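Local coordinates for protein transcription factor tau subunit sfc1 (Schizosaccharomyces pombe, PDB 4BJI) that serves as the DNA-binding domain of a TFIIIC subunit that belongs to the tauA module, which binds boxA promoter sites of tRNA genes for RNA polymerase III transcription, at residues Y107-K115 / Y175-L186; K50-A58 / N137-I145. One frame throughout, in Å; residues are numbered along the deposited sequence. Where two conformers were deposited one is given.

Contact 1: Y107-K115 / Y175-L186; sequences YQALFFKLK and YYKVRDLMREKL
One water ties Q108, A109 and Y175 together where the strand and the helix draw near each other. It lies 2.9 Å from Y175 OH, accepts from Q108 NE2 and donates to A109 O; the Q108 amide is further fixed by W169 N and T167 O. The rest of the interface is largely apolar. L110 comes toward Y175 from the opposite direction, its CG 3.7 Å from Y175 OH and its CD2 oblique to the ring, and CD2 reaches on to R179 CB. F112 is the main wedge: with CG anti to its carbonyl carbon (chi1 -61°), the ring drops onto the helix and points its CZ at M182 CB, 3.5 Å away. L186 CD1 sits over one face of that ring in a CH-pi contact, 4.0 Å from the centroid, and the selenium of M182 lies at the edge. R179 O also approaches the edge, 3.6 Å from F112 CE2. Farther along, L114 CD1 packs 3.6 Å from L186 CB. Strand 109-111 crosses the helical segment 175-186 at -51°. M182 and L186 also touch Y140 of strand 139-141, the antiparallel partner of strand 109-111, so the helix packs against both strands, while helices 151-155 and 197-205 pack against helix 172-189 itself.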
loop_
_atom_site.group_PDB
_atom_site.type_symbol
_atom_site.label_atom_id
_atom_site.label_comp_id
_atom_site.label_asym_id
_atom_site.label_seq_id
_atom_site.Cartn_x
_atom_site.Cartn_y
_atom_site.Cartn_z
ATOM N N TYR A 107 -2.016 0.732 6.889
ATOM C CA TYR A 107 -1.405 1.248 5.677
ATOM C C TYR A 107 -0.414 0.266 5.065
ATOM O O TYR A 107 0.179 0.556 4.023
ATOM C CB TYR A 107 -0.696 2.585 5.936
ATOM C CG TYR A 107 -1.587 3.597 6.599
ATOM C CD1 TYR A 107 -2.855 3.828 6.111
ATOM C CD2 TYR A 107 -1.182 4.241 7.751
ATOM C CE1 TYR A 107 -3.704 4.739 6.744
ATOM C CE2 TYR A 107 -2.005 5.142 8.381
ATOM C CZ TYR A 107 -3.246 5.363 7.877
ATOM O OH TYR A 107 -4.042 6.293 8.558
ATOM N N GLN A 108 -0.235 -0.901 5.685
ATOM C CA GLN A 108 0.672 -1.904 5.124
ATOM C C GLN A 108 0.248 -2.303 3.721
ATOM O O GLN A 108 -0.948 -2.315 3.403
ATOM C CB GLN A 108 0.756 -3.147 6.008
ATOM C CG GLN A 108 1.472 -2.857 7.300
ATOM C CD GLN A 108 1.737 -4.037 8.202
ATOM O OE1 GLN A 108 1.729 -3.860 9.436
ATOM N NE2 GLN A 108 1.984 -5.213 7.647
ATOM N N ALA A 109 1.244 -2.601 2.885
ATOM C CA ALA A 109 1.081 -2.992 1.495
ATOM C C ALA A 109 1.380 -4.447 1.278
ATOM O O ALA A 109 2.356 -4.978 1.819
ATOM C CB ALA A 109 2.036 -2.161 0.634
ATOM N N LEU A 110 0.490 -5.111 0.536
ATOM C CA LEU A 110 0.714 -6.497 0.128
ATOM C C LEU A 110 0.897 -6.528 -1.377
ATOM O O LEU A 110 0.032 -6.035 -2.117
ATOM C CB LEU A 110 -0.438 -7.394 0.561
ATOM C CG LEU A 110 -0.604 -7.582 2.068
ATOM C CD1 LEU A 110 -1.657 -6.684 2.564
ATOM C CD2 LEU A 110 -0.966 -9.007 2.328
ATOM N N PHE A 111 2.038 -7.057 -1.821
ATOM C CA PHE A 111 2.399 -7.134 -3.231
ATOM C C PHE A 111 2.158 -8.558 -3.706
ATOM O O PHE A 111 2.449 -9.538 -2.978
ATOM C CB PHE A 111 3.888 -6.788 -3.456
ATOM C CG PHE A 111 4.409 -7.166 -4.822
ATOM C CD1 PHE A 111 4.079 -6.424 -5.941
ATOM C CD2 PHE A 111 5.244 -8.255 -4.971
ATOM C CE1 PHE A 111 4.574 -6.771 -7.195
ATOM C CE2 PHE A 111 5.739 -8.610 -6.214
ATOM C CZ PHE A 111 5.398 -7.870 -7.324
ATOM N N PHE A 112 1.649 -8.684 -4.922
ATOM C CA PHE A 112 1.375 -9.982 -5.500
ATOM C C PHE A 112 2.091 -10.119 -6.819
ATOM O O PHE A 112 1.993 -9.245 -7.677
ATOM C CB PHE A 112 -0.127 -10.177 -5.665
ATOM C CG PHE A 112 -0.850 -10.134 -4.367
ATOM C CD1 PHE A 112 -1.283 -8.936 -3.838
ATOM C CD2 PHE A 112 -1.004 -11.285 -3.626
ATOM C CE1 PHE A 112 -1.877 -8.898 -2.595
ATOM C CE2 PHE A 112 -1.601 -11.244 -2.379
ATOM C CZ PHE A 112 -2.042 -10.061 -1.892
ATOM N N LYS A 113 2.831 -11.209 -6.949
ATOM C CA LYS A 113 3.596 -11.438 -8.162
ATOM C C LYS A 113 2.784 -12.324 -9.074
ATOM O O LYS A 113 2.977 -13.536 -9.109
ATOM C CB LYS A 113 4.935 -12.096 -7.850
ATOM C CG LYS A 113 5.787 -12.281 -9.095
ATOM C CD LYS A 113 7.127 -12.920 -8.779
ATOM C CE LYS A 113 7.926 -13.180 -10.049
ATOM N NZ LYS A 113 9.262 -13.768 -9.754
ATOM N N LEU A 114 1.864 -11.717 -9.806
ATOM C CA LEU A 114 1.004 -12.461 -10.708
ATOM C C LEU A 114 1.015 -11.804 -12.075
ATOM O O LEU A 114 1.444 -10.662 -12.227
ATOM C CB LEU A 114 -0.430 -12.534 -10.175
ATOM C CG LEU A 114 -0.680 -13.290 -8.862
ATOM C CD1 LEU A 114 -2.145 -13.184 -8.482
ATOM C CD2 LEU A 114 -0.273 -14.756 -8.938
ATOM N N LYS A 115 0.515 -12.533 -13.064
ATOM C CA LYS A 115 0.607 -12.117 -14.453
ATOM C C LYS A 115 -0.554 -11.198 -14.829
ATOM O O LYS A 115 -1.371 -11.534 -15.684
ATOM C CB LYS A 115 0.641 -13.359 -15.354
ATOM C CG LYS A 115 1.951 -14.148 -15.254
ATOM C CD LYS A 115 2.060 -15.240 -16.327
ATOM C CE LYS A 115 1.749 -16.631 -15.772
ATOM N NZ LYS A 115 1.102 -17.523 -16.782
ATOM N N TYR A 175 -1.208 -12.982 8.882
ATOM C CA TYR A 175 -0.759 -12.281 7.686
ATOM C C TYR A 175 -0.731 -13.158 6.453
ATOM O O TYR A 175 -1.222 -12.762 5.400
ATOM C CB TYR A 175 0.646 -11.718 7.928
ATOM C CG TYR A 175 1.150 -10.842 6.831
ATOM C CD1 TYR A 175 0.730 -9.525 6.692
ATOM C CD2 TYR A 175 2.071 -11.333 5.918
ATOM C CE1 TYR A 175 1.221 -8.718 5.672
ATOM C CE2 TYR A 175 2.573 -10.511 4.905
ATOM C CZ TYR A 175 2.129 -9.226 4.815
ATOM O OH TYR A 175 2.598 -8.411 3.781
ATOM N N TYR A 176 -0.183 -14.345 6.578
ATOM C CA TYR A 176 -0.040 -15.218 5.406
ATOM C C TYR A 176 -1.356 -15.888 5.033
ATOM O O TYR A 176 -1.574 -16.162 3.851
ATOM C CB TYR A 176 1.156 -16.184 5.591
ATOM C CG TYR A 176 2.487 -15.442 5.510
ATOM C CD1 TYR A 176 2.861 -14.792 4.339
ATOM C CD2 TYR A 176 3.342 -15.371 6.601
ATOM C CE1 TYR A 176 4.042 -14.105 4.249
ATOM C CE2 TYR A 176 4.536 -14.652 6.528
ATOM C CZ TYR A 176 4.863 -14.033 5.349
ATOM O OH TYR A 176 6.055 -13.310 5.269
ATOM N N LYS A 177 -2.271 -16.070 5.987
ATOM C CA LYS A 177 -3.634 -16.492 5.635
ATOM C C LYS A 177 -4.299 -15.432 4.763
ATOM O O LYS A 177 -4.852 -15.747 3.696
ATOM C CB LYS A 177 -4.470 -16.762 6.861
ATOM C CG LYS A 177 -5.965 -16.915 6.482
ATOM C CD LYS A 177 -6.851 -17.213 7.674
ATOM C CE LYS A 177 -6.702 -18.666 8.062
ATOM N NZ LYS A 177 -7.746 -19.063 9.102
ATOM N N VAL A 178 -4.216 -14.164 5.162
ATOM C CA VAL A 178 -4.777 -13.073 4.391
ATOM C C VAL A 178 -4.126 -13.009 3.007
ATOM O O VAL A 178 -4.815 -12.901 1.979
ATOM C CB VAL A 178 -4.602 -11.763 5.155
ATOM C CG1 VAL A 178 -4.888 -10.576 4.219
ATOM C CG2 VAL A 178 -5.559 -11.757 6.315
ATOM N N ARG A 179 -2.806 -13.103 2.949
ATOM C CA ARG A 179 -2.111 -13.062 1.663
ATOM C C ARG A 179 -2.579 -14.219 0.755
ATOM O O ARG A 179 -2.838 -13.998 -0.447
ATOM C CB ARG A 179 -0.587 -13.053 1.913
ATOM C CG ARG A 179 0.305 -12.766 0.702
ATOM C CD ARG A 179 0.459 -13.955 -0.262
ATOM N NE ARG A 179 0.773 -15.212 0.410
ATOM C CZ ARG A 179 1.982 -15.632 0.765
ATOM N NH1 ARG A 179 3.055 -14.902 0.515
ATOM N NH2 ARG A 179 2.117 -16.806 1.375
ATOM N N ASP A 180 -2.683 -15.415 1.303
ATOM C CA ASP A 180 -3.122 -16.567 0.506
ATOM C C ASP A 180 -4.537 -16.376 -0.003
ATOM O O ASP A 180 -4.825 -16.741 -1.161
ATOM C CB ASP A 180 -2.995 -17.846 1.304
ATOM C CG ASP A 180 -1.523 -18.297 1.480
ATOM O OD1 ASP A 180 -0.583 -17.675 0.921
ATOM O OD2 ASP A 180 -1.322 -19.283 2.177
ATOM N N LEU A 181 -5.423 -15.852 0.821
ATOM C CA LEU A 181 -6.802 -15.607 0.382
ATOM C C LEU A 181 -6.837 -14.620 -0.760
ATOM O O LEU A 181 -7.520 -14.833 -1.766
ATOM C CB LEU A 181 -7.615 -15.044 1.517
ATOM C CG LEU A 181 -7.926 -16.075 2.571
ATOM C CD1 LEU A 181 -8.466 -15.357 3.779
ATOM C CD2 LEU A 181 -8.914 -17.075 1.985
HETATM N N MSE A 182 -6.132 -13.502 -0.607
HETATM C CA MSE A 182 -6.071 -12.477 -1.652
HETATM C C MSE A 182 -5.474 -13.050 -2.943
HETATM O O MSE A 182 -5.983 -12.792 -4.050
HETATM C CB MSE A 182 -5.265 -11.272 -1.159
HETATM C CG MSE A 182 -5.974 -10.552 0.003
HETATM SE SE MSE A 182 -4.937 -9.138 0.776
HETATM C CE MSE A 182 -5.039 -7.922 -0.693
ATOM N N ARG A 183 -4.380 -13.799 -2.825
ATOM C CA ARG A 183 -3.710 -14.341 -4.007
ATOM C C ARG A 183 -4.658 -15.264 -4.762
ATOM O O ARG A 183 -4.794 -15.186 -5.980
ATOM C CB ARG A 183 -2.456 -15.100 -3.605
ATOM C CG ARG A 183 -1.665 -15.589 -4.810
ATOM C CD ARG A 183 -0.524 -16.451 -4.332
ATOM N NE ARG A 183 -1.081 -17.627 -3.675
ATOM C CZ ARG A 183 -0.556 -18.237 -2.616
ATOM N NH1 ARG A 183 0.569 -17.799 -2.065
ATOM N NH2 ARG A 183 -1.168 -19.297 -2.108
ATOM N N GLU A 184 -5.333 -16.136 -4.034
ATOM C CA GLU A 184 -6.270 -17.071 -4.668
ATOM C C GLU A 184 -7.371 -16.317 -5.393
ATOM O O GLU A 184 -7.706 -16.635 -6.541
ATOM C CB GLU A 184 -6.905 -17.983 -3.631
ATOM C CG GLU A 184 -7.761 -19.080 -4.275
ATOM C CD GLU A 184 -6.909 -20.099 -5.028
ATOM O OE1 GLU A 184 -5.779 -20.422 -4.561
ATOM O OE2 GLU A 184 -7.322 -20.506 -6.126
ATOM N N LYS A 185 -7.938 -15.294 -4.758
ATOM C CA LYS A 185 -9.000 -14.529 -5.422
ATOM C C LYS A 185 -8.431 -13.835 -6.663
ATOM O O LYS A 185 -9.059 -13.858 -7.746
ATOM C CB LYS A 185 -9.661 -13.560 -4.454
ATOM C CG LYS A 185 -10.481 -14.223 -3.370
ATOM C CD LYS A 185 -11.512 -13.291 -2.781
ATOM C CE LYS A 185 -12.341 -13.986 -1.705
ATOM N NZ LYS A 185 -13.476 -13.187 -1.325
ATOM N N LEU A 186 -7.252 -13.230 -6.556
ATOM C CA LEU A 186 -6.653 -12.611 -7.742
ATOM C C LEU A 186 -6.426 -13.592 -8.904
ATOM O O LEU A 186 -6.632 -13.229 -10.076
ATOM C CB LEU A 186 -5.329 -11.951 -7.359
ATOM C CG LEU A 186 -5.474 -10.671 -6.561
ATOM C CD1 LEU A 186 -4.101 -10.261 -6.047
ATOM C CD2 LEU A 186 -6.071 -9.560 -7.407
HETATM O O HOH W 1 2.587 -5.739 4.783
#

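Contact 2: K50-A58 / N137-I145; sequences KRPVWTRRA and NRVYQVCDI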
loop_
_atom_site.group_PDB
_atom_site.type_symbol
_atom_site.label_atom_id
_atom_site.label_comp_id
_atom_site.label_asym_id
_atom_site.label_seq_id
_atom_site.Cartn_x
_atom_site.Cartn_y
_atom_site.Cartn_z
ATOM N N LYS A 50 -4.515 13.318 5.437
ATOM C CA LYS A 50 -5.574 12.310 5.639
ATOM C C LYS A 50 -4.987 10.910 5.911
ATOM O O LYS A 50 -5.505 10.121 6.726
ATOM C CB LYS A 50 -6.474 12.219 4.398
ATOM C CG LYS A 50 -7.304 13.474 4.097
ATOM C CD LYS A 50 -8.005 13.427 2.720
ATOM C CE LYS A 50 -9.072 14.517 2.617
ATOM N NZ LYS A 50 -9.685 14.613 1.264
ATOM N N ARG A 51 -3.914 10.590 5.217
ATOM C CA ARG A 51 -3.359 9.245 5.196
ATOM C C ARG A 51 -1.856 9.406 4.975
ATOM O O ARG A 51 -1.448 9.921 3.948
ATOM C CB ARG A 51 -4.013 8.469 4.051
ATOM C CG ARG A 51 -3.493 7.133 3.771
ATOM C CD ARG A 51 -4.534 6.506 2.823
ATOM N NE ARG A 51 -3.986 5.473 2.007
ATOM C CZ ARG A 51 -4.768 4.708 1.225
ATOM N NH1 ARG A 51 -6.074 4.893 1.225
ATOM N NH2 ARG A 51 -4.240 3.797 0.488
ATOM N N PRO A 52 -1.026 9.014 5.950
ATOM C CA PRO A 52 0.396 9.344 5.827
ATOM C C PRO A 52 1.195 8.445 4.899
ATOM O O PRO A 52 2.351 8.734 4.613
ATOM C CB PRO A 52 0.937 9.169 7.239
ATOM C CG PRO A 52 -0.029 8.180 7.872
ATOM C CD PRO A 52 -1.375 8.504 7.291
ATOM N N VAL A 53 0.600 7.345 4.455
ATOM C CA VAL A 53 1.281 6.312 3.673
ATOM C C VAL A 53 0.385 5.912 2.510
ATOM O O VAL A 53 -0.765 5.471 2.734
ATOM C CB VAL A 53 1.536 5.053 4.571
ATOM C CG1 VAL A 53 2.136 3.922 3.782
ATOM C CG2 VAL A 53 2.432 5.400 5.786
ATOM N N TRP A 54 0.891 6.010 1.283
ATOM C CA TRP A 54 0.100 5.778 0.078
ATOM C C TRP A 54 0.881 5.041 -0.999
ATOM O O TRP A 54 2.039 5.398 -1.286
ATOM C CB TRP A 54 -0.242 7.109 -0.585
ATOM C CG TRP A 54 -1.259 8.002 0.060
ATOM C CD1 TRP A 54 -1.027 8.992 0.974
ATOM C CD2 TRP A 54 -2.650 8.061 -0.254
ATOM N NE1 TRP A 54 -2.216 9.662 1.259
ATOM C CE2 TRP A 54 -3.217 9.099 0.510
ATOM C CE3 TRP A 54 -3.470 7.333 -1.109
ATOM C CZ2 TRP A 54 -4.578 9.417 0.446
ATOM C CZ3 TRP A 54 -4.818 7.645 -1.157
ATOM C CH2 TRP A 54 -5.351 8.678 -0.386
ATOM N N THR A 55 0.251 4.126 -1.723
ATOM C CA THR A 55 0.820 3.709 -3.001
ATOM C C THR A 55 0.596 4.803 -4.063
ATOM O O THR A 55 -0.324 5.646 -3.952
ATOM C CB THR A 55 0.199 2.446 -3.543
ATOM O OG1 THR A 55 -1.202 2.690 -3.709
ATOM C CG2 THR A 55 0.451 1.273 -2.584
ATOM N N ARG A 56 1.435 4.787 -5.106
ATOM C CA ARG A 56 1.193 5.601 -6.292
ATOM C C ARG A 56 -0.210 5.393 -6.865
ATOM O O ARG A 56 -0.928 6.363 -7.161
ATOM C CB ARG A 56 2.247 5.278 -7.365
ATOM C CG ARG A 56 1.909 5.846 -8.741
ATOM C CD ARG A 56 2.942 5.365 -9.784
ATOM N NE ARG A 56 2.517 5.707 -11.139
ATOM C CZ ARG A 56 2.674 6.916 -11.633
ATOM N NH1 ARG A 56 3.260 7.838 -10.886
ATOM N NH2 ARG A 56 2.254 7.197 -12.866
ATOM N N ARG A 57 -0.637 4.145 -7.007
ATOM C CA ARG A 57 -1.946 3.875 -7.605
ATOM C C ARG A 57 -3.084 4.482 -6.776
ATOM O O ARG A 57 -3.984 5.117 -7.320
ATOM C CB ARG A 57 -2.155 2.370 -7.769
ATOM C CG ARG A 57 -3.483 2.026 -8.468
ATOM C CD ARG A 57 -3.695 2.799 -9.777
ATOM N NE ARG A 57 -2.581 2.654 -10.712
ATOM C CZ ARG A 57 -2.473 3.337 -11.851
ATOM N NH1 ARG A 57 -3.407 4.215 -12.198
ATOM N NH2 ARG A 57 -1.429 3.147 -12.646
ATOM N N ALA A 58 -3.048 4.312 -5.459
ATOM C CA ALA A 58 -4.089 4.883 -4.620
ATOM C C ALA A 58 -4.127 6.411 -4.729
ATOM O O ALA A 58 -5.196 7.001 -4.864
ATOM C CB ALA A 58 -3.964 4.403 -3.184
ATOM N N ASN A 137 -3.925 -3.688 -10.685
ATOM C CA ASN A 137 -3.090 -3.352 -9.550
ATOM C C ASN A 137 -2.494 -4.596 -8.925
ATOM O O ASN A 137 -3.166 -5.632 -8.839
ATOM C CB ASN A 137 -3.970 -2.654 -8.522
ATOM C CG ASN A 137 -3.190 -2.054 -7.411
ATOM O OD1 ASN A 137 -2.056 -1.567 -7.614
ATOM N ND2 ASN A 137 -3.766 -2.093 -6.211
ATOM N N ARG A 138 -1.243 -4.498 -8.474
ATOM C CA ARG A 138 -0.637 -5.649 -7.810
ATOM C C ARG A 138 -0.148 -5.340 -6.410
ATOM O O ARG A 138 0.413 -6.207 -5.765
ATOM C CB ARG A 138 0.511 -6.227 -8.634
ATOM C CG ARG A 138 0.046 -6.837 -9.981
ATOM C CD ARG A 138 -0.719 -8.174 -9.786
ATOM N NE ARG A 138 -1.125 -8.759 -11.071
ATOM C CZ ARG A 138 -2.283 -8.510 -11.674
ATOM N NH1 ARG A 138 -3.167 -7.690 -11.113
ATOM N NH2 ARG A 138 -2.557 -9.072 -12.845
ATOM N N VAL A 139 -0.337 -4.110 -5.943
ATOM C CA VAL A 139 0.035 -3.750 -4.570
ATOM C C VAL A 139 -1.187 -3.124 -3.904
ATOM O O VAL A 139 -1.703 -2.128 -4.384
ATOM C CB VAL A 139 1.212 -2.756 -4.480
ATOM C CG1 VAL A 139 1.572 -2.492 -3.034
ATOM C CG2 VAL A 139 2.416 -3.276 -5.240
ATOM N N TYR A 140 -1.679 -3.758 -2.839
ATOM C CA TYR A 140 -2.888 -3.314 -2.139
ATOM C C TYR A 140 -2.541 -2.936 -0.722
ATOM O O TYR A 140 -1.884 -3.700 -0.011
ATOM C CB TYR A 140 -3.943 -4.415 -2.123
ATOM C CG TYR A 140 -4.483 -4.723 -3.496
ATOM C CD1 TYR A 140 -3.881 -5.676 -4.293
ATOM C CD2 TYR A 140 -5.572 -4.051 -3.984
ATOM C CE1 TYR A 140 -4.366 -5.955 -5.554
ATOM C CE2 TYR A 140 -6.063 -4.330 -5.243
ATOM C CZ TYR A 140 -5.461 -5.282 -6.004
ATOM O OH TYR A 140 -5.980 -5.543 -7.291
ATOM N N GLN A 141 -3.053 -1.801 -0.287
ATOM C CA GLN A 141 -2.926 -1.410 1.105
ATOM C C GLN A 141 -4.102 -1.924 1.936
ATOM O O GLN A 141 -5.232 -1.994 1.451
ATOM C CB GLN A 141 -2.820 0.086 1.252
ATOM C CG GLN A 141 -1.457 0.606 0.781
ATOM C CD GLN A 141 -1.357 2.091 1.001
ATOM O OE1 GLN A 141 -1.716 2.871 0.105
ATOM N NE2 GLN A 141 -0.918 2.511 2.159
ATOM N N VAL A 142 -3.837 -2.268 3.192
ATOM C CA VAL A 142 -4.867 -2.859 4.040
ATOM C C VAL A 142 -6.151 -2.035 4.128
ATOM O O VAL A 142 -7.254 -2.586 4.043
ATOM C CB VAL A 142 -4.286 -3.113 5.429
ATOM C CG1 VAL A 142 -5.400 -3.404 6.464
ATOM C CG2 VAL A 142 -3.239 -4.245 5.356
ATOM N N CYS A 143 -6.019 -0.737 4.299
ATOM C CA CYS A 143 -7.173 0.145 4.427
ATOM C C CYS A 143 -8.058 0.162 3.191
ATOM O O CYS A 143 -9.209 0.635 3.274
ATOM C CB CYS A 143 -6.715 1.555 4.791
ATOM S SG CYS A 143 -5.548 2.310 3.608
ATOM N N ASP A 144 -7.529 -0.312 2.060
ATOM C CA ASP A 144 -8.266 -0.340 0.803
ATOM C C ASP A 144 -8.849 -1.739 0.523
ATOM O O ASP A 144 -9.425 -1.942 -0.554
ATOM C CB ASP A 144 -7.376 0.097 -0.343
ATOM C CG ASP A 144 -6.826 1.501 -0.171
ATOM O OD1 ASP A 144 -7.526 2.341 0.419
ATOM O OD2 ASP A 144 -5.703 1.734 -0.658
ATOM N N ILE A 145 -8.747 -2.651 1.486
ATOM C CA ILE A 145 -9.341 -3.981 1.347
ATOM C C ILE A 145 -10.762 -3.918 1.900
ATOM O O ILE A 145 -10.983 -3.836 3.126
ATOM C CB ILE A 145 -8.522 -5.045 2.085
ATOM C CG1 ILE A 145 -7.116 -5.103 1.538
ATOM C CG2 ILE A 145 -9.253 -6.401 1.962
ATOM C CD1 ILE A 145 -6.249 -6.011 2.342
HETATM O O HOH W 2 -2.685 0.474 -4.110
#
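R51 grips D144 end-on in a two-nitrogen salt bridge, NH2 to OD2 at 2.8 Å and NH1 to OD1 at 3.0 Å. The carboxylate is turned 39° from the guanidinium plane, and D144 OD1 offers its syn lone pair. R51 NH2 also gives a bond of 2.7 Å to Q141 OE1, which lies in the guanidinium plane. That oxygen is held twice, for T55 N donates to it at 3.0 Å from the opposite face of the amide, both donors standing well off the carbonyl plane. At the other end of the amide, Q141 NE2 makes a straight bond of 3.0 Å to V53 O and a second to Y107 O. An extended chain beyond CG (chi2 -177°) lets Q141 span the gap to the backbone on both sides of W54. Packing encloses the guanidinium. C143 SG stands over its centre, 3.5 Å from R51 CZ, and W54 CE3 lies over the opposite face, toward its rim, with R51 CD over the centre of the indole. Outward, T55 OG1 caps helix 56-60 through A58 N and shares a water with V139 O, while T55 CG2 touches V139 CG1 at 4.0 Å. R57 CB brushes N137 OD1 at the far end. Here side chains, chiefly Q141 and the R51-D144 pair, join the two segments in place of direct backbone pairing between roughly antiparallel strands. With R51 and D144 both buried, their opposite charges probably offset each other, and the bonds at its edge, with a weak one from R51 NE to V53 O, would fix the guanidinium's rotation.

In the fold
Both contacts are buried and share the two-stranded antiparallel sheet, whose strands 109-111 and 139-141 pair through L110 N to Y140 O and F112 N to R138 O. Contact 1 packs this sheet against helix 172-189; contact 2, about 13 Å away between centres and nearer the centre of the molecule, joins it to strand 53-55, an outer strand of the four-stranded sheet. Their chemistry differs accordingly: aromatic and aliphatic side chains fill the sheet-helix layer, whereas charged and amide groups bridge the two sheets. Strand 139-141 serves both sides, its Y140 directed to the helix and Q141 to strand 53-55, so the small sheet lies between strand 53-55 and helix 172-189.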